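Local coordinates for protein oligogalacturonate-specific porin KdgM (Dickeya dadantii, PDB 4FQE) that forms a monomeric beta-barrel pore in the bacterial outer membrane that lets oligogalacturonides pass and is required for full virulence, at residues D4-M9 with Y189-N194. Residues are numbered along the deposited sequence; the frame is centred on the assembly and turned at random.
Sequences DYRHEM and YVEVGN. With C8E ((hydroxyethyloxy)tri(ethyloxy)octane), chain I.
R6 and Y189 meet across the width of strand 205-215, which lies between their own strands in the sheet and keeps the two backbones apart, the CA atoms of R6 and Y189 being 9.0 Å from each other. R6 CB lies 3.3 Å from Y189 OH. CG, anti to the backbone N (chi1 -171°), stays near the same hydroxyl. CD sits at the edge of the tyrosine ring near its plane and 3.6 Å from E191 OE2. The bend comes about the CG-CD bond (chi3 75°), which turns NE aside, and the guanidinium stands nearly perpendicular to the ring. NH1 makes only a long salt bridge to E191 OE2, at 3.8 Å, but a water in the guanidinium plane closes the gap, 2.7 Å from R6 NH1, and donates to E191 OE2. NH2 has a long, purely electrostatic pairing with E8 OE2. Y189 OH itself donates to the syn lone pair of D4 OD1 at 2.6 Å, with that oxygen in the ring plane; R20 forms a salt bridge to the same oxygen. R209 forms salt bridges to both E8 and E191, and probably offsets the carboxylates' charge, while N175 donates a hydrogen bond to E191. Such a network of arginines, acids and tyrosine on the inner wall is consistent with a porin barrel whose substrates are anionic sugars.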
ATOM      1  N   ASP A   4     -11.642   1.479   0.300  1.00 20.87           N
ATOM      2  CA  ASP A   4     -10.870   1.190   1.477  1.00 21.04           C
ATOM      3  C   ASP A   4     -10.838   2.474   2.287  1.00 21.06           C
ATOM      4  O   ASP A   4     -10.274   3.472   1.861  1.00 20.92           O
ATOM      5  CB  ASP A   4      -9.459   0.713   1.078  1.00 21.11           C
ATOM      6  CG  ASP A   4      -8.618   0.268   2.271  1.00 21.16           C
ATOM      7  OD1 ASP A   4      -8.436   1.023   3.232  1.00 20.69           O
ATOM      8  OD2 ASP A   4      -8.039  -0.829   2.168  1.00 22.31           O
ATOM      9  N   TYR A   5     -11.433   2.418   3.468  1.00 21.02           N
ATOM     10  CA  TYR A   5     -11.306   3.471   4.438  1.00 21.57           C
ATOM     11  C   TYR A   5     -10.317   3.102   5.540  1.00 20.90           C
ATOM     12  O   TYR A   5     -10.310   1.970   6.016  1.00 20.50           O
ATOM     13  CB  TYR A   5     -12.654   3.744   5.119  1.00 23.03           C
ATOM     14  CG  TYR A   5     -12.462   4.620   6.347  1.00 23.80           C
ATOM     15  CD1 TYR A   5     -12.164   5.980   6.209  1.00 24.80           C
ATOM     16  CD2 TYR A   5     -12.492   4.083   7.625  1.00 24.61           C
ATOM     17  CE1 TYR A   5     -11.960   6.775   7.331  1.00 25.13           C
ATOM     18  CE2 TYR A   5     -12.282   4.867   8.754  1.00 24.98           C
ATOM     19  CZ  TYR A   5     -12.016   6.213   8.590  1.00 25.52           C
ATOM     20  OH  TYR A   5     -11.816   6.981   9.710  1.00 26.34           O
ATOM     21  N   ARG A   6      -9.484   4.056   5.934  1.00 20.70           N
ATOM     22  CA  ARG A   6      -8.444   3.798   6.931  1.00 20.62           C
ATOM     23  C   ARG A   6      -8.254   5.031   7.819  1.00 20.87           C
ATOM     24  O   ARG A   6      -8.235   6.161   7.325  1.00 21.17           O
ATOM     25  CB  ARG A   6      -7.107   3.409   6.254  1.00 20.41           C
ATOM     26  CG  ARG A   6      -6.044   2.912   7.217  1.00 20.56           C
ATOM     27  CD  ARG A   6      -4.758   2.484   6.502  1.00 20.69           C
ATOM     28  NE  ARG A   6      -3.990   3.655   6.069  1.00 21.51           N
ATOM     29  CZ  ARG A   6      -2.945   3.631   5.246  1.00 21.88           C
ATOM     30  NH1 ARG A   6      -2.502   2.491   4.734  1.00 21.53           N
ATOM     31  NH2 ARG A   6      -2.333   4.785   4.943  1.00 22.35           N
ATOM     32  N   HIS A   7      -8.115   4.799   9.117  1.00 20.86           N
ATOM     33  CA  HIS A   7      -7.783   5.825  10.113  1.00 21.40           C
ATOM     34  C   HIS A   7      -6.447   5.505  10.707  1.00 21.83           C
ATOM     35  O   HIS A   7      -6.160   4.338  11.048  1.00 21.06           O
ATOM     36  CB  HIS A   7      -8.855   5.872  11.198  1.00 21.67           C
ATOM     37  CG  HIS A   7      -8.661   6.982  12.215  1.00 22.30           C
ATOM     38  ND1 HIS A   7      -9.080   8.235  11.999  1.00 22.84           N
ATOM     39  CD2 HIS A   7      -8.075   6.977  13.476  1.00 22.65           C
ATOM     40  CE1 HIS A   7      -8.783   9.011  13.043  1.00 23.64           C
ATOM     41  NE2 HIS A   7      -8.178   8.245  13.966  1.00 23.81           N
ATOM     42  N   GLU A   8      -5.602   6.521  10.846  1.00 22.95           N
ATOM     43  CA  GLU A   8      -4.229   6.337  11.348  1.00 23.88           C
ATOM     44  C   GLU A   8      -3.988   7.317  12.477  1.00 25.51           C
ATOM     45  O   GLU A   8      -4.384   8.473  12.390  1.00 25.29           O
ATOM     46  CB  GLU A   8      -3.203   6.642  10.235  1.00 23.82           C
ATOM     47  CG  GLU A   8      -1.724   6.606  10.635  1.00 24.28           C
ATOM     48  CD  GLU A   8      -0.753   6.830   9.441  1.00 24.69           C
ATOM     49  OE1 GLU A   8       0.204   7.626   9.576  1.00 26.48           O
ATOM     50  OE2 GLU A   8      -0.934   6.244   8.358  1.00 23.45           O
ATOM     51  N   MET A   9      -3.265   6.879  13.502  1.00 27.13           N
ATOM     52  CA  MET A   9      -2.818   7.750  14.594  0.50 28.73           C
ATOM     53  C   MET A   9      -1.443   7.298  15.018  1.00 30.63           C
ATOM     54  O   MET A   9      -1.077   6.170  14.755  1.00 29.60           O
ATOM     55  CB  MET A   9      -3.719   7.613  15.800  0.50 28.61           C
ATOM     56  CG  MET A   9      -5.133   8.072  15.572  0.50 28.46           C
ATOM     57  SD  MET A   9      -5.963   8.338  17.145  0.50 28.61           S
ATOM     58  CE  MET A   9      -7.450   9.146  16.547  0.50 28.80           C
ATOM     59  N   TYR A 189      -9.173  -4.677   8.900  1.00 20.25           N
ATOM     60  CA  TYR A 189      -7.790  -4.862   9.191  1.00 20.26           C
ATOM     61  C   TYR A 189      -7.214  -3.857  10.164  1.00 20.39           C
ATOM     62  O   TYR A 189      -7.758  -2.800  10.377  1.00 20.73           O
ATOM     63  CB  TYR A 189      -6.987  -4.844   7.890  1.00 20.05           C
ATOM     64  CG  TYR A 189      -7.019  -3.506   7.169  1.00 19.82           C
ATOM     65  CD1 TYR A 189      -7.956  -3.234   6.188  1.00 20.15           C
ATOM     66  CD2 TYR A 189      -6.095  -2.530   7.472  1.00 19.90           C
ATOM     67  CE1 TYR A 189      -7.963  -2.008   5.521  1.00 20.15           C
ATOM     68  CE2 TYR A 189      -6.094  -1.308   6.837  1.00 19.69           C
ATOM     69  CZ  TYR A 189      -7.015  -1.044   5.857  1.00 20.14           C
ATOM     70  OH  TYR A 189      -6.978   0.228   5.250  1.00 19.76           O
ATOM     71  N   VAL A 190      -6.091  -4.236  10.748  1.00 21.02           N
ATOM     72  CA  VAL A 190      -5.331  -3.426  11.681  1.00 21.66           C
ATOM     73  C   VAL A 190      -3.850  -3.483  11.305  1.00 21.97           C
ATOM     74  O   VAL A 190      -3.369  -4.481  10.720  1.00 21.21           O
ATOM     75  CB  VAL A 190      -5.529  -3.880  13.146  1.00 22.30           C
ATOM     76  CG1 VAL A 190      -5.099  -5.325  13.395  1.00 22.49           C
ATOM     77  CG2 VAL A 190      -4.747  -2.965  14.070  1.00 23.58           C
ATOM     78  N   GLU A 191      -3.135  -2.396  11.579  1.00 22.26           N
ATOM     79  CA  GLU A 191      -1.694  -2.349  11.355  1.00 22.60           C
ATOM     80  C   GLU A 191      -1.031  -1.683  12.511  1.00 22.41           C
ATOM     81  O   GLU A 191      -1.570  -0.746  13.084  1.00 22.44           O
ATOM     82  CB  GLU A 191      -1.326  -1.560  10.078  1.00 23.32           C
ATOM     83  CG  GLU A 191      -2.146  -1.911   8.848  1.00 23.77           C
ATOM     84  CD  GLU A 191      -1.859  -1.022   7.658  1.00 24.73           C
ATOM     85  OE1 GLU A 191      -0.652  -0.775   7.360  1.00 25.11           O
ATOM     86  OE2 GLU A 191      -2.855  -0.590   7.003  1.00 25.42           O
ATOM     87  N   VAL A 192       0.155  -2.170  12.847  1.00 22.52           N
ATOM     88  CA  VAL A 192       0.985  -1.531  13.864  1.00 22.89           C
ATOM     89  C   VAL A 192       2.366  -1.444  13.281  1.00 23.24           C
ATOM     90  O   VAL A 192       2.918  -2.453  12.784  1.00 23.73           O
ATOM     91  CB  VAL A 192       1.020  -2.323  15.167  1.00 23.19           C
ATOM     92  CG1 VAL A 192       1.797  -1.561  16.238  1.00 23.38           C
ATOM     93  CG2 VAL A 192      -0.406  -2.616  15.586  1.00 23.24           C
ATOM     94  N   GLY A 193       2.925  -0.250  13.312  1.00 23.62           N
ATOM     95  CA  GLY A 193       4.255  -0.041  12.779  1.00 24.75           C
ATOM     96  C   GLY A 193       5.153   0.778  13.654  1.00 25.56           C
ATOM     97  O   GLY A 193       4.699   1.490  14.528  1.00 25.72           O
ATOM     98  N   ASN A 194       6.441   0.652  13.408  1.00 26.64           N
ATOM     99  CA  ASN A 194       7.409   1.518  14.052  0.50 28.24           C
ATOM    100  C   ASN A 194       8.129   2.326  13.007  1.00 28.71           C
ATOM    101  O   ASN A 194       8.664   1.800  12.029  1.00 27.63           O
ATOM    102  CB  ASN A 194       8.418   0.748  14.893  0.50 29.38           C
ATOM    103  CG  ASN A 194       7.835   0.235  16.197  0.50 29.87           C
ATOM    104  OD1 ASN A 194       8.000  -0.935  16.511  0.50 30.69           O
ATOM    105  ND2 ASN A 194       7.181   1.107  16.977  0.50 30.15           N
TER
HETATM  106  C1  C8E I 308       4.948 -15.736   7.474  1.00 56.23           C
HETATM  107  C2  C8E I 308       5.701 -14.430   7.658  1.00 56.31           C
HETATM  108  C3  C8E I 308       4.783 -13.203   7.730  1.00 54.10           C
HETATM  109  C4  C8E I 308       4.423 -12.822   9.168  1.00 53.83           C
HETATM  110  C5  C8E I 308       5.367 -11.796   9.795  1.00 55.39           C
HETATM  111  C6  C8E I 308       4.663 -10.960  10.866  1.00 55.74           C
HETATM  112  C7  C8E I 308       5.524 -10.669  12.091  1.00 57.38           C
HETATM  113  C8  C8E I 308       6.804  -9.939  11.703  1.00 60.00           C
HETATM  114  O9  C8E I 308       7.281  -9.133  12.787  1.00 63.05           O
HETATM  115  C10 C8E I 308       8.487  -8.426  12.487  1.00 60.80           C
HETATM  116  C11 C8E I 308       8.219  -6.953  12.740  1.00 62.10           C
HETATM  117  O12 C8E I 308       9.314  -6.364  13.432  1.00 64.07           O
HETATM  118  C13 C8E I 308       8.892  -5.180  14.100  1.00 64.50           C
HETATM  119  C14 C8E I 308      10.085  -4.563  14.799  1.00 65.78           C
HETATM  120  O15 C8E I 308       9.621  -3.486  15.622  1.00 64.69           O
HETATM  121  C16 C8E I 308      10.524  -2.388  15.602  1.00 65.07           C
HETATM  122  C17 C8E I 308      11.074  -2.154  16.994  1.00 70.78           C
HETATM  123  O18 C8E I 308      11.524  -0.799  17.063  1.00 73.72           O
HETATM  124  C19 C8E I 308      11.996  -0.464  18.371  1.00 75.28           C
HETATM  125  C20 C8E I 308      10.850   0.136  19.177  1.00 73.24           C
HETATM  126  O21 C8E I 308      10.870   1.568  19.094  1.00 75.31           O
HETATM  127  O   HOH W   1      -3.357  -0.019   4.584  1.00 37.88           O